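Actibind (Aspergillus niger, PDB 3D3Z) is a T2-family ribonuclease that cleaves RNA with little base specificity, probably favouring adenylic acid. Local coordinates at residues C66-S69 against R70-S73; W108-E111 against W112-G116. All coordinates share one frame; numbering follows the deposited sequence.

Interaction 1 (C66-S69 against R70-S73); sequences CDES and REYS. With NAG (2-acetamido-2-deoxy-beta-D-glucopyranose), chain B.
D67 and R70 meet through a salt bridge on one side of a tight turn. NE of R70 gives its hydrogen to OD2 of D67 at 3.0 Å, and the N-H...O angle is 161°. OD2 lies at the edge of the guanidinium, in its plane. The carboxylate and guanidinium planes are 62° apart. NE meets OD2 from above the carboxylate plane, not within it. Water 1 makes a second link: it donates to OD2 of D67 and accepts from NH2 of R70.

The other carboxylate oxygen holds the turn itself. OD1 of D67 accepts from N of S69 at 2.9 Å, which makes an Asx turn. OG of S69 reaches the same OD1 at 2.5 Å and from the same face. With CG anti to its own backbone N (chi1 -172°), D67 sets one oxygen over the turn and the other toward the arginine.

Backbone bonds close the chain on itself. N of R70 donates to O of D67 at 3.0 Å. A weak bond follows from N of E71 to O of E68, 3.4 Å. Water 2 joins the carbonyl oxygens of S69 and E71.

Looser contacts follow. CG of E71 touches O of D67 at 3.6 Å. C6 of the NAG lies at the edge of the Y72 ring, 3.8 Å from CD1; OH of Y72 is hydrogen-bonded to NE2 of Q133.

The loop joins strand 49-56 to helix 75-81. C66 ties it to C118 by a disulfide, R70 also bridges to E135 on helix 134-147, and E71 rests on N113 of helix 104-116.

Interaction 2 (W108-E111 against W112-G116); sequences WEHE and WNKHG. With D3Z (1-(5-deoxy-beta-L-xylofuranosyl)pyrimidine-2,4(1H,3H)-dione), chain E; PO4 (phosphate ion), chain D.
W112 N donates to O of W108 at 3.0 Å, and N113 N and K114 N repeat this bond to E109 O and H110 O. These are regular alpha-helical i to i+4 bonds. The pattern widens at the end of the helix. O of E111 accepts twice, from N of H115 and, at 3.2 Å, from N of G116. The second bond is an i to i+5 bond and marks a pi-type turn. It lies in the carbonyl plane, on a lone pair. C of G116 lies over one face of the W112 ring, near its rim.

H110, K114 and H115 reach a bound phosphate from this helix. NE2 of H110 donates to O4 of the phosphate, 2.5 Å away and nearly straight at 170°. NE2 of H115 donates to O1 of the phosphate at 2.7 Å, also nearly straight, with the anion at the edge of its ring. NZ of K114 donates to the same O1 at 2.9 Å. Its chain is extended throughout and runs alongside H110, with CD 3.5 Å from CE1 of that ring.

This helix carries E111 and H115, predicted active-site residues of the RNase T2 family; the third, H51, is close to E111. The phosphate, probably from the crystallisation liquor, sits beside E111 and H115, consistent with the place of the scissile phosphate.

E111 bends at chi2 (-58°) and lies alongside H115. OE1 of E111 is 3.5 Å from CD2 of H115 and is hydrogen-bonded to NE1 of W54, whose ring stacks on H115. CG of K114 lies over the centre of the H115 ring. CD2 of H110 comes within 3.1 Å of O3' of the nucleoside analogue D3Z.

Interaction 1 comes first along the chain, in the loop between strand 49-56 and helix 75-81. Interaction 2 follows on helix 104-116. Their centres are about 9 Å apart, and the loop and the helix belong to the same RNase T2 fold. They touch directly. O of R70 and NE1 of W112 are 2.8 Å apart, and N of Y72 and OD1 of N113 are 2.9 Å apart; both are probable hydrogen bonds. The loop thus lies against the helix through W112 and N113, while H110, E111, K114 and H115 face the phosphate. The glycan neighbour Y72 belongs to the loop, and predicted active-site residues E111 and H115 belong to the helix.

Interaction 1 (C66-S69 against R70-S73)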
loop_
_atom_site.group_PDB
_atom_site.type_symbol
_atom_site.label_atom_id
_atom_site.label_comp_id
_atom_site.label_asym_id
_atom_site.label_seq_id
_atom_site.Cartn_x
_atom_site.Cartn_y
_atom_site.Cartn_z
ATOM N N CYS A 66 0.230 8.526 -14.858
ATOM C CA CYS A 66 1.385 8.431 -15.809
ATOM C C CYS A 66 1.005 7.848 -17.179
ATOM O O CYS A 66 1.779 7.928 -18.136
ATOM C CB CYS A 66 2.518 7.604 -15.221
ATOM S SG CYS A 66 3.390 8.240 -13.777
ATOM N N ASP A 67 -0.192 7.302 -17.317
ATOM C CA ASP A 67 -0.600 6.774 -18.633
ATOM C C ASP A 67 -2.079 6.766 -18.831
ATOM O O ASP A 67 -2.768 5.818 -18.461
ATOM C CB ASP A 67 -0.047 5.378 -18.850
ATOM C CG ASP A 67 -0.270 4.847 -20.269
ATOM O OD1 ASP A 67 -0.949 5.493 -21.114
ATOM O OD2 ASP A 67 0.256 3.741 -20.519
ATOM N N GLU A 68 -2.535 7.805 -19.510
ATOM C CA GLU A 68 -3.924 8.019 -19.761
ATOM C C GLU A 68 -4.541 6.907 -20.596
ATOM O O GLU A 68 -5.722 6.621 -20.464
ATOM C CB GLU A 68 -4.108 9.357 -20.468
ATOM C CG GLU A 68 -5.556 9.734 -20.621
ATOM C CD GLU A 68 -5.753 11.093 -21.260
ATOM O OE1 GLU A 68 -4.721 11.771 -21.598
ATOM O OE2 GLU A 68 -6.957 11.460 -21.427
ATOM N N SER A 69 -3.733 6.258 -21.408
ATOM C CA SER A 69 -4.205 5.182 -22.248
ATOM C C SER A 69 -4.500 3.884 -21.492
ATOM O O SER A 69 -5.052 2.986 -22.036
ATOM C CB SER A 69 -3.196 4.910 -23.358
ATOM O OG SER A 69 -2.132 4.160 -22.882
ATOM N N ARG A 70 -4.063 3.825 -20.246
ATOM C CA ARG A 70 -4.289 2.709 -19.382
ATOM C C ARG A 70 -5.030 3.118 -18.110
ATOM O O ARG A 70 -4.836 2.513 -17.122
ATOM C CB ARG A 70 -2.980 1.972 -19.019
ATOM C CG ARG A 70 -2.354 1.173 -20.198
ATOM C CD ARG A 70 -1.203 0.330 -19.757
ATOM N NE ARG A 70 -0.192 1.132 -19.133
ATOM C CZ ARG A 70 0.325 0.931 -17.930
ATOM N NH1 ARG A 70 -0.009 -0.106 -17.181
ATOM N NH2 ARG A 70 1.236 1.783 -17.518
ATOM N N GLU A 71 -5.852 4.142 -18.191
ATOM C CA GLU A 71 -6.762 4.528 -17.108
ATOM C C GLU A 71 -8.144 3.975 -17.365
ATOM O O GLU A 71 -8.612 3.949 -18.491
ATOM C CB GLU A 71 -6.826 6.041 -16.960
ATOM C CG GLU A 71 -5.578 6.658 -16.382
ATOM C CD GLU A 71 -5.736 8.174 -16.287
ATOM O OE1 GLU A 71 -6.886 8.635 -16.240
ATOM O OE2 GLU A 71 -4.738 8.898 -16.326
ATOM N N TYR A 72 -8.781 3.484 -16.307
ATOM C CA TYR A 72 -9.987 2.707 -16.416
ATOM C C TYR A 72 -11.029 3.197 -15.450
ATOM O O TYR A 72 -10.714 3.804 -14.409
ATOM C CB TYR A 72 -9.675 1.220 -16.149
ATOM C CG TYR A 72 -8.692 0.703 -17.185
ATOM C CD1 TYR A 72 -9.075 0.610 -18.526
ATOM C CD2 TYR A 72 -7.398 0.359 -16.850
ATOM C CE1 TYR A 72 -8.201 0.174 -19.503
ATOM C CE2 TYR A 72 -6.500 -0.078 -17.823
ATOM C CZ TYR A 72 -6.915 -0.163 -19.151
ATOM O OH TYR A 72 -6.031 -0.589 -20.125
ATOM N N SER A 73 -12.269 2.937 -15.829
ATOM C CA SER A 73 -13.423 3.228 -15.000
ATOM C C SER A 73 -14.248 1.982 -14.790
ATOM O O SER A 73 -15.453 2.040 -14.564
ATOM C CB SER A 73 -14.230 4.373 -15.632
ATOM O OG SER A 73 -14.817 3.973 -16.860
HETATM C C1 NAG B . -12.834 -2.041 -19.160
HETATM C C2 NAG B . -13.166 -3.230 -20.094
HETATM C C3 NAG B . -12.158 -3.271 -21.236
HETATM C C4 NAG B . -12.027 -1.926 -21.894
HETATM C C5 NAG B . -11.692 -0.856 -20.839
HETATM C C6 NAG B . -11.480 0.540 -21.421
HETATM C C7 NAG B . -14.172 -5.167 -18.978
HETATM C C8 NAG B . -14.031 -6.530 -18.359
HETATM N N2 NAG B . -13.092 -4.502 -19.402
HETATM O O3 NAG B . -12.507 -4.288 -22.161
HETATM O O4 NAG B . -10.995 -2.094 -22.838
HETATM O O5 NAG B . -12.737 -0.838 -19.878
HETATM O O6 NAG B . -12.605 0.916 -22.181
HETATM O O7 NAG B . -15.298 -4.684 -19.053
HETATM O O HOH W 1 2.837 3.394 -19.063
HETATM O O HOH W 2 -8.115 3.299 -21.292
#

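Interaction 2 (W108-E111 against W112-G116)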
loop_
_atom_site.group_PDB
_atom_site.type_symbol
_atom_site.label_atom_id
_atom_site.label_comp_id
_atom_site.label_asym_id
_atom_site.label_seq_id
_atom_site.Cartn_x
_atom_site.Cartn_y
_atom_site.Cartn_z
ATOM N N TRP A 108 -10.885 2.387 -6.117
ATOM C CA TRP A 108 -9.961 1.473 -6.833
ATOM C C TRP A 108 -9.498 2.035 -8.185
ATOM O O TRP A 108 -8.310 1.989 -8.551
ATOM C CB TRP A 108 -10.592 0.089 -6.961
ATOM C CG TRP A 108 -11.011 -0.515 -5.696
ATOM C CD1 TRP A 108 -10.433 -0.325 -4.446
ATOM C CD2 TRP A 108 -12.033 -1.506 -5.511
ATOM N NE1 TRP A 108 -11.082 -1.103 -3.505
ATOM C CE2 TRP A 108 -12.044 -1.849 -4.134
ATOM C CE3 TRP A 108 -12.935 -2.148 -6.380
ATOM C CZ2 TRP A 108 -12.927 -2.740 -3.614
ATOM C CZ3 TRP A 108 -13.837 -3.058 -5.846
ATOM C CH2 TRP A 108 -13.810 -3.359 -4.480
ATOM N N GLU A 109 -10.453 2.624 -8.921
ATOM C CA GLU A 109 -10.091 3.415 -10.121
ATOM C C GLU A 109 -9.033 4.425 -9.785
ATOM O O GLU A 109 -8.003 4.553 -10.470
ATOM C CB GLU A 109 -11.303 4.135 -10.695
ATOM C CG GLU A 109 -12.310 3.224 -11.394
ATOM C CD GLU A 109 -13.619 3.940 -11.699
ATOM O OE1 GLU A 109 -13.578 5.174 -11.668
ATOM O OE2 GLU A 109 -14.659 3.270 -11.937
ATOM N N HIS A 110 -9.287 5.213 -8.751
ATOM C CA HIS A 110 -8.325 6.264 -8.338
ATOM C C HIS A 110 -6.926 5.728 -8.083
ATOM O O HIS A 110 -5.921 6.244 -8.594
ATOM C CB HIS A 110 -8.857 7.032 -7.112
ATOM C CG HIS A 110 -7.883 8.028 -6.562
ATOM N ND1 HIS A 110 -7.610 9.219 -7.191
ATOM C CD2 HIS A 110 -7.097 7.994 -5.458
ATOM C CE1 HIS A 110 -6.678 9.869 -6.521
ATOM N NE2 HIS A 110 -6.371 9.165 -5.443
ATOM N N GLU A 111 -6.837 4.672 -7.279
ATOM C CA GLU A 111 -5.542 4.122 -6.983
ATOM C C GLU A 111 -4.782 3.578 -8.210
ATOM O O GLU A 111 -3.597 3.879 -8.382
ATOM C CB GLU A 111 -5.641 3.077 -5.899
ATOM C CG GLU A 111 -6.000 3.739 -4.503
ATOM C CD GLU A 111 -5.013 4.801 -4.033
ATOM O OE1 GLU A 111 -3.808 4.524 -4.159
ATOM O OE2 GLU A 111 -5.434 5.884 -3.533
ATOM N N TRP A 112 -5.456 2.805 -9.040
ATOM C CA TRP A 112 -4.847 2.254 -10.280
ATOM C C TRP A 112 -4.434 3.435 -11.183
ATOM O O TRP A 112 -3.277 3.535 -11.646
ATOM C CB TRP A 112 -5.829 1.254 -11.041
ATOM C CG TRP A 112 -5.258 1.060 -12.384
ATOM C CD1 TRP A 112 -5.657 1.646 -13.552
ATOM C CD2 TRP A 112 -4.024 0.390 -12.677
ATOM N NE1 TRP A 112 -4.791 1.315 -14.568
ATOM C CE2 TRP A 112 -3.746 0.585 -14.043
ATOM C CE3 TRP A 112 -3.127 -0.355 -11.905
ATOM C CZ2 TRP A 112 -2.615 0.049 -14.660
ATOM C CZ3 TRP A 112 -1.982 -0.845 -12.511
ATOM C CH2 TRP A 112 -1.746 -0.647 -13.872
ATOM N N ASN A 113 -5.407 4.288 -11.508
ATOM C CA ASN A 113 -5.156 5.411 -12.443
ATOM C C ASN A 113 -4.079 6.345 -12.002
ATOM O O ASN A 113 -3.257 6.761 -12.803
ATOM C CB ASN A 113 -6.444 6.207 -12.751
ATOM C CG ASN A 113 -7.505 5.347 -13.408
ATOM O OD1 ASN A 113 -7.198 4.274 -13.966
ATOM N ND2 ASN A 113 -8.767 5.785 -13.327
ATOM N N LYS A 114 -4.097 6.733 -10.744
ATOM C CA LYS A 114 -3.109 7.690 -10.218
ATOM C C LYS A 114 -1.747 7.083 -10.028
ATOM O O LYS A 114 -0.726 7.669 -10.395
ATOM C CB LYS A 114 -3.579 8.238 -8.843
ATOM C CG LYS A 114 -2.629 9.267 -8.230
ATOM C CD LYS A 114 -3.277 10.102 -7.111
ATOM C CE LYS A 114 -2.332 11.236 -6.673
ATOM N NZ LYS A 114 -2.767 11.862 -5.402
ATOM N N HIS A 115 -1.714 5.932 -9.381
ATOM C CA HIS A 115 -0.465 5.323 -8.939
ATOM C C HIS A 115 -0.003 4.021 -9.663
ATOM O O HIS A 115 1.180 3.878 -9.963
ATOM C CB HIS A 115 -0.569 5.012 -7.445
ATOM C CG HIS A 115 -0.613 6.231 -6.561
ATOM N ND1 HIS A 115 0.439 7.135 -6.469
ATOM C CD2 HIS A 115 -1.568 6.675 -5.707
ATOM C CE1 HIS A 115 0.125 8.071 -5.584
ATOM N NE2 HIS A 115 -1.098 7.828 -5.126
ATOM N N GLY A 116 -0.909 3.077 -9.890
ATOM C CA GLY A 116 -0.592 1.820 -10.628
ATOM C C GLY A 116 0.039 2.115 -11.997
ATOM O O GLY A 116 0.982 1.432 -12.402
HETATM N N1 D3Z E . -10.544 7.881 0.741
HETATM C C2 D3Z E . -11.467 7.006 0.137
HETATM N N3 D3Z E . -11.762 5.853 0.730
HETATM C C4 D3Z E . -11.197 5.488 1.882
HETATM C C5 D3Z E . -10.296 6.334 2.473
HETATM C C6 D3Z E . -9.970 7.550 1.887
HETATM O O2 D3Z E . -12.024 7.290 -0.944
HETATM O O4 D3Z E . -11.469 4.413 2.455
HETATM C "C1'" D3Z E . -10.195 9.132 0.117
HETATM C "C2'" D3Z E . -10.463 8.940 -1.362
HETATM O "O2'" D3Z E . -11.580 9.752 -1.766
HETATM C "C3'" D3Z E . -9.152 9.246 -2.066
HETATM C "C4'" D3Z E . -8.157 9.644 -0.991
HETATM O "O3'" D3Z E . -8.669 8.099 -2.744
HETATM O "O4'" D3Z E . -8.790 9.398 0.280
HETATM C "C5'" D3Z E . -6.868 8.849 -1.169
HETATM P P PO4 D . -3.671 8.962 -2.863
HETATM O O1 PO4 D . -2.464 9.586 -3.580
HETATM O O2 PO4 D . -3.477 9.256 -1.402
HETATM O O3 PO4 D . -3.748 7.488 -3.195
HETATM O O4 PO4 D . -4.834 9.663 -3.514
#